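Local coordinates for trypanothione-dependent glyoxalase I (Leishmania major, PDB 2C21), which is a nickel-binding enzyme of the glyoxalase/bleomycin resistance/dioxygenase superfamily, a mixed alpha-beta protein with two four-stranded sheets per chain, present as a dimer, at residues Phe25-Glu28 with Lys33-Arg36; Glu28-Lys33 with Ile81-Glu86. One frame throughout, in Å; residues are numbered along the deposited sequence.

How the contacts relate
Contact 1 (25-28 with 33-36) lies at the surface, and contact 2 (28-33 with 81-86) is buried nearer the centre of the chain. Contact 1 uses the last turn of helix 19-29; contact 2 takes over at its end and uses the turn that follows. Contact 1 is local and sets the helix against the next strand. Contact 2 sets the turn against strand 78-85 of the other sheet. Both meet through methyl groups, but T27 and V34 are only partly covered, while L30, M32 and I83 are buried. The contacts also touch directly, at a probable backbone hydrogen bond from M32 N to Y26 O (3.0 Å). The second subunit reaches both.

Contact 1. Residues Phe25-Glu28 with Lys33-Arg36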
loop_
_atom_site.group_PDB
_atom_site.type_symbol
_atom_site.label_atom_id
_atom_site.label_comp_id
_atom_site.label_asym_id
_atom_site.label_seq_id
_atom_site.Cartn_x
_atom_site.Cartn_y
_atom_site.Cartn_z
ATOM N N PHE A 25 5.031 15.194 -8.146
ATOM C CA PHE A 25 5.978 14.334 -7.464
ATOM C C PHE A 25 5.940 12.877 -7.979
ATOM O O PHE A 25 6.959 12.340 -8.396
ATOM C CB PHE A 25 5.708 14.363 -5.959
ATOM C CG PHE A 25 6.636 13.493 -5.174
ATOM C CD1 PHE A 25 7.899 13.949 -4.817
ATOM C CD2 PHE A 25 6.257 12.209 -4.818
ATOM C CE1 PHE A 25 8.759 13.149 -4.108
ATOM C CE2 PHE A 25 7.113 11.392 -4.113
ATOM C CZ PHE A 25 8.373 11.855 -3.756
ATOM N N TYR A 26 4.774 12.239 -7.951
ATOM C CA TYR A 26 4.700 10.811 -8.274
ATOM C C TYR A 26 4.959 10.531 -9.754
ATOM O O TYR A 26 5.488 9.474 -10.097
ATOM C CB TYR A 26 3.378 10.170 -7.776
ATOM C CG TYR A 26 3.351 10.008 -6.268
ATOM C CD1 TYR A 26 4.090 9.008 -5.648
ATOM C CD2 TYR A 26 2.620 10.876 -5.463
ATOM C CE1 TYR A 26 4.106 8.874 -4.248
ATOM C CE2 TYR A 26 2.612 10.744 -4.084
ATOM C CZ TYR A 26 3.350 9.746 -3.474
ATOM O OH TYR A 26 3.349 9.630 -2.090
ATOM N N THR A 27 4.620 11.475 -10.624
ATOM C CA THR A 27 4.924 11.332 -12.053
ATOM C C THR A 27 6.369 11.727 -12.383
ATOM O O THR A 27 7.147 10.896 -12.852
ATOM C CB THR A 27 3.910 12.117 -12.930
ATOM O OG1 THR A 27 3.953 13.511 -12.604
ATOM C CG2 THR A 27 2.507 11.603 -12.681
ATOM N N GLU A 28 6.729 12.981 -12.126
ATOM C CA GLU A 28 8.039 13.495 -12.538
ATOM C C GLU A 28 9.189 12.950 -11.691
ATOM O O GLU A 28 10.253 12.638 -12.227
ATOM C CB GLU A 28 8.071 15.030 -12.539
ATOM C CG GLU A 28 7.041 15.675 -13.477
ATOM C CD GLU A 28 7.133 17.189 -13.479
ATOM O OE1 GLU A 28 7.991 17.735 -12.748
ATOM O OE2 GLU A 28 6.340 17.839 -14.211
ATOM N N LYS A 33 2.418 6.992 -13.791
ATOM C CA LYS A 33 1.525 7.715 -14.679
ATOM C C LYS A 33 0.152 7.813 -14.057
ATOM O O LYS A 33 -0.262 6.936 -13.309
ATOM C CB LYS A 33 1.436 7.047 -16.060
ATOM C CG LYS A 33 1.025 5.566 -16.075
ATOM C CD LYS A 33 1.060 4.986 -17.510
ATOM C CE LYS A 33 -0.113 4.012 -17.753
ATOM N NZ LYS A 33 -0.180 3.516 -19.154
ATOM N N VAL A 34 -0.557 8.886 -14.393
ATOM C CA VAL A 34 -1.945 9.035 -13.955
ATOM C C VAL A 34 -2.776 8.057 -14.786
ATOM O O VAL A 34 -2.722 8.081 -16.006
ATOM C CB VAL A 34 -2.450 10.475 -14.179
ATOM C CG1 VAL A 34 -3.933 10.580 -13.816
ATOM C CG2 VAL A 34 -1.610 11.451 -13.358
ATOM N N LEU A 35 -3.514 7.187 -14.115
ATOM C CA LEU A 35 -4.355 6.197 -14.785
ATOM C C LEU A 35 -5.791 6.708 -14.991
ATOM O O LEU A 35 -6.369 6.541 -16.062
ATOM C CB LEU A 35 -4.375 4.907 -13.971
ATOM C CG LEU A 35 -2.984 4.323 -13.685
ATOM C CD1 LEU A 35 -3.071 3.200 -12.643
ATOM C CD2 LEU A 35 -2.329 3.834 -14.971
ATOM N N ARG A 36 -6.362 7.313 -13.956
ATOM C CA ARG A 36 -7.702 7.878 -14.048
ATOM C C ARG A 36 -8.002 8.772 -12.858
ATOM O O ARG A 36 -7.354 8.671 -11.821
ATOM C CB ARG A 36 -8.768 6.769 -14.148
ATOM C CG ARG A 36 -8.894 5.906 -12.929
ATOM C CD ARG A 36 -9.741 4.677 -13.180
ATOM N NE ARG A 36 -9.713 3.748 -12.048
ATOM C CZ ARG A 36 -10.458 3.866 -10.936
ATOM N NH1 ARG A 36 -11.303 4.875 -10.786
ATOM N NH2 ARG A 36 -10.343 2.972 -9.952
#
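T27 and V34 meet through one methyl each, with their side chains crossing at a slant. T27 CG2 lies 4.2 Å from V34 CG2. The same T27 CG2 is 4.5 Å from K33 CA, so the methyl lies loosely over the start of the strand. The side-chain rotation of T27 separates its polar and apolar branches. With chi1 at 60°, OG1 is tucked over the helix backbone, where it hydrogen-bonds I23 O one turn back. CG2 is then the branch that faces the strand. V34 holds CG2 beside its own backbone N, on the side of the helix, and CG1 is turned anti to that N (chi1 176°). L50 of the neighbouring strand touches both T27 and V34 and joins them into one apolar patch. The patch is small, with 82 Å² buried in all. The Y26 side chain leads away from the strand, and its OH hydrogen-bonds D116. Further along the strand, L35 and R36 both face F49 in a classic beta bulge. The turn from helix 19-29 into edge strand 33-40 belongs to the beta-alpha-beta-beta-beta succession typical of the glyoxalase superfamily.

Contact 2. Residues Glu28-Lys33 with Ile81-Glu86; sequences ERLGMK and IAIGVE
I83 pushes its terminal methyl CD1 against the end of M32 and the fork of L30. The closest approach is M32 CE to I83 CD1, at 3.7 Å. Both branches of L30 take part: its CD1 and CD2 are each 4.2 Å from I83 CD1. The two neighbours reach that methyl from clearly different directions. M32 gets there by length. Its chain is extended beyond CG (chi2 -174°, chi3 -177°), which carries CE over to the strand. I83 is stretched too, with CD1 pointing out from the sheet (chi2 174°). The contact joins the turn between helix 19-29 and strand 33-40 of one sheet to strand 78-85 of the other, in the two-sheet arrangement of the glyoxalase fold. Strand 78-85 is an edge strand within its own chain. I83 is paired through its backbone with E123, a nickel ligand, and its side chain is about 10 Å from a nickel ion. Y52 touches M32 and I83, and its OH and R7 of the second subunit both hydrogen-bond L30 O. On strand 78-85, I81, A82 and G84 pair antiparallel with a strand of that subunit, which continues the sheet across the interface.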
loop_
_atom_site.group_PDB
_atom_site.type_symbol
_atom_site.label_atom_id
_atom_site.label_comp_id
_atom_site.label_asym_id
_atom_site.label_seq_id
_atom_site.Cartn_x
_atom_site.Cartn_y
_atom_site.Cartn_z
ATOM N N GLU A 28 6.729 12.981 -12.126
ATOM C CA GLU A 28 8.039 13.495 -12.538
ATOM C C GLU A 28 9.189 12.950 -11.691
ATOM O O GLU A 28 10.253 12.638 -12.227
ATOM C CB GLU A 28 8.071 15.030 -12.539
ATOM C CG GLU A 28 7.041 15.675 -13.477
ATOM C CD GLU A 28 7.133 17.189 -13.479
ATOM O OE1 GLU A 28 7.991 17.735 -12.748
ATOM O OE2 GLU A 28 6.340 17.839 -14.211
ATOM N N ARG A 29 8.988 12.829 -10.382
ATOM C CA ARG A 29 10.058 12.319 -9.512
ATOM C C ARG A 29 10.106 10.788 -9.462
ATOM O O ARG A 29 11.186 10.220 -9.390
ATOM C CB ARG A 29 9.982 12.909 -8.091
ATOM C CG ARG A 29 9.932 14.447 -8.028
ATOM C CD ARG A 29 11.315 15.134 -8.122
ATOM N NE ARG A 29 12.062 14.796 -9.339
ATOM C CZ ARG A 29 11.941 15.399 -10.525
ATOM N NH1 ARG A 29 11.088 16.397 -10.715
ATOM N NH2 ARG A 29 12.681 14.985 -11.542
ATOM N N LEU A 30 8.955 10.115 -9.505
ATOM C CA LEU A 30 8.935 8.655 -9.335
ATOM C C LEU A 30 8.649 7.832 -10.599
ATOM O O LEU A 30 8.863 6.618 -10.595
ATOM C CB LEU A 30 8.002 8.267 -8.174
ATOM C CG LEU A 30 8.638 8.529 -6.806
ATOM C CD1 LEU A 30 7.642 8.504 -5.685
ATOM C CD2 LEU A 30 9.750 7.519 -6.540
ATOM N N GLY A 31 8.182 8.481 -11.669
ATOM C CA GLY A 31 7.938 7.805 -12.954
ATOM C C GLY A 31 6.599 7.080 -13.100
ATOM O O GLY A 31 6.420 6.292 -14.029
ATOM N N MET A 32 5.662 7.326 -12.189
ATOM C CA MET A 32 4.322 6.761 -12.314
ATOM C C MET A 32 3.560 7.532 -13.383
ATOM O O MET A 32 3.999 8.592 -13.822
ATOM C CB MET A 32 3.542 6.863 -11.005
ATOM C CG MET A 32 4.185 6.188 -9.843
ATOM S SD MET A 32 3.110 6.210 -8.407
ATOM C CE MET A 32 4.199 5.424 -7.207
ATOM N N LYS A 33 2.418 6.992 -13.791
ATOM C CA LYS A 33 1.525 7.715 -14.679
ATOM C C LYS A 33 0.152 7.813 -14.057
ATOM O O LYS A 33 -0.262 6.936 -13.309
ATOM C CB LYS A 33 1.436 7.047 -16.060
ATOM C CG LYS A 33 1.025 5.566 -16.075
ATOM C CD LYS A 33 1.060 4.986 -17.510
ATOM C CE LYS A 33 -0.113 4.012 -17.753
ATOM N NZ LYS A 33 -0.180 3.516 -19.154
ATOM N N ILE A 81 4.994 3.082 1.535
ATOM C CA ILE A 81 5.026 2.219 0.366
ATOM C C ILE A 81 6.494 2.079 -0.093
ATOM O O ILE A 81 7.304 2.998 0.071
ATOM C CB ILE A 81 4.163 2.724 -0.825
ATOM C CG1 ILE A 81 4.639 4.086 -1.331
ATOM C CG2 ILE A 81 2.652 2.721 -0.460
ATOM C CD1 ILE A 81 4.075 4.468 -2.700
ATOM N N ALA A 82 6.808 0.914 -0.646
ATOM C CA ALA A 82 8.143 0.614 -1.137
ATOM C C ALA A 82 8.063 0.425 -2.627
ATOM O O ALA A 82 7.139 -0.221 -3.130
ATOM C CB ALA A 82 8.666 -0.644 -0.480
ATOM N N ILE A 83 9.048 0.982 -3.324
ATOM C CA ILE A 83 9.119 0.923 -4.766
ATOM C C ILE A 83 10.472 0.325 -5.145
ATOM O O ILE A 83 11.491 0.783 -4.659
ATOM C CB ILE A 83 8.946 2.336 -5.374
ATOM C CG1 ILE A 83 7.539 2.885 -5.023
ATOM C CG2 ILE A 83 9.212 2.321 -6.896
ATOM C CD1 ILE A 83 7.312 4.326 -5.448
ATOM N N GLY A 84 10.450 -0.699 -6.001
ATOM C CA GLY A 84 11.647 -1.320 -6.533
ATOM C C GLY A 84 12.190 -0.593 -7.747
ATOM O O GLY A 84 11.472 -0.385 -8.742
ATOM N N VAL A 85 13.470 -0.227 -7.684
ATOM C CA VAL A 85 14.128 0.505 -8.752
ATOM C C VAL A 85 15.423 -0.198 -9.176
ATOM O O VAL A 85 15.815 -1.204 -8.576
ATOM C CB VAL A 85 14.400 1.971 -8.340
ATOM C CG1 VAL A 85 13.088 2.653 -7.941
ATOM C CG2 VAL A 85 15.418 2.054 -7.198
ATOM N N GLU A 86 16.058 0.325 -10.221
ATOM C CA GLU A 86 17.316 -0.226 -10.730
ATOM C C GLU A 86 18.547 0.415 -10.090
ATOM O O GLU A 86 19.620 -0.220 -10.004
ATOM C CB GLU A 86 17.411 -0.044 -12.252
ATOM C CG GLU A 86 16.391 -0.858 -13.045
ATOM C CD GLU A 86 16.645 -0.846 -14.541
ATOM O OE1 GLU A 86 17.790 -0.562 -14.958
ATOM O OE2 GLU A 86 15.695 -1.128 -15.303
#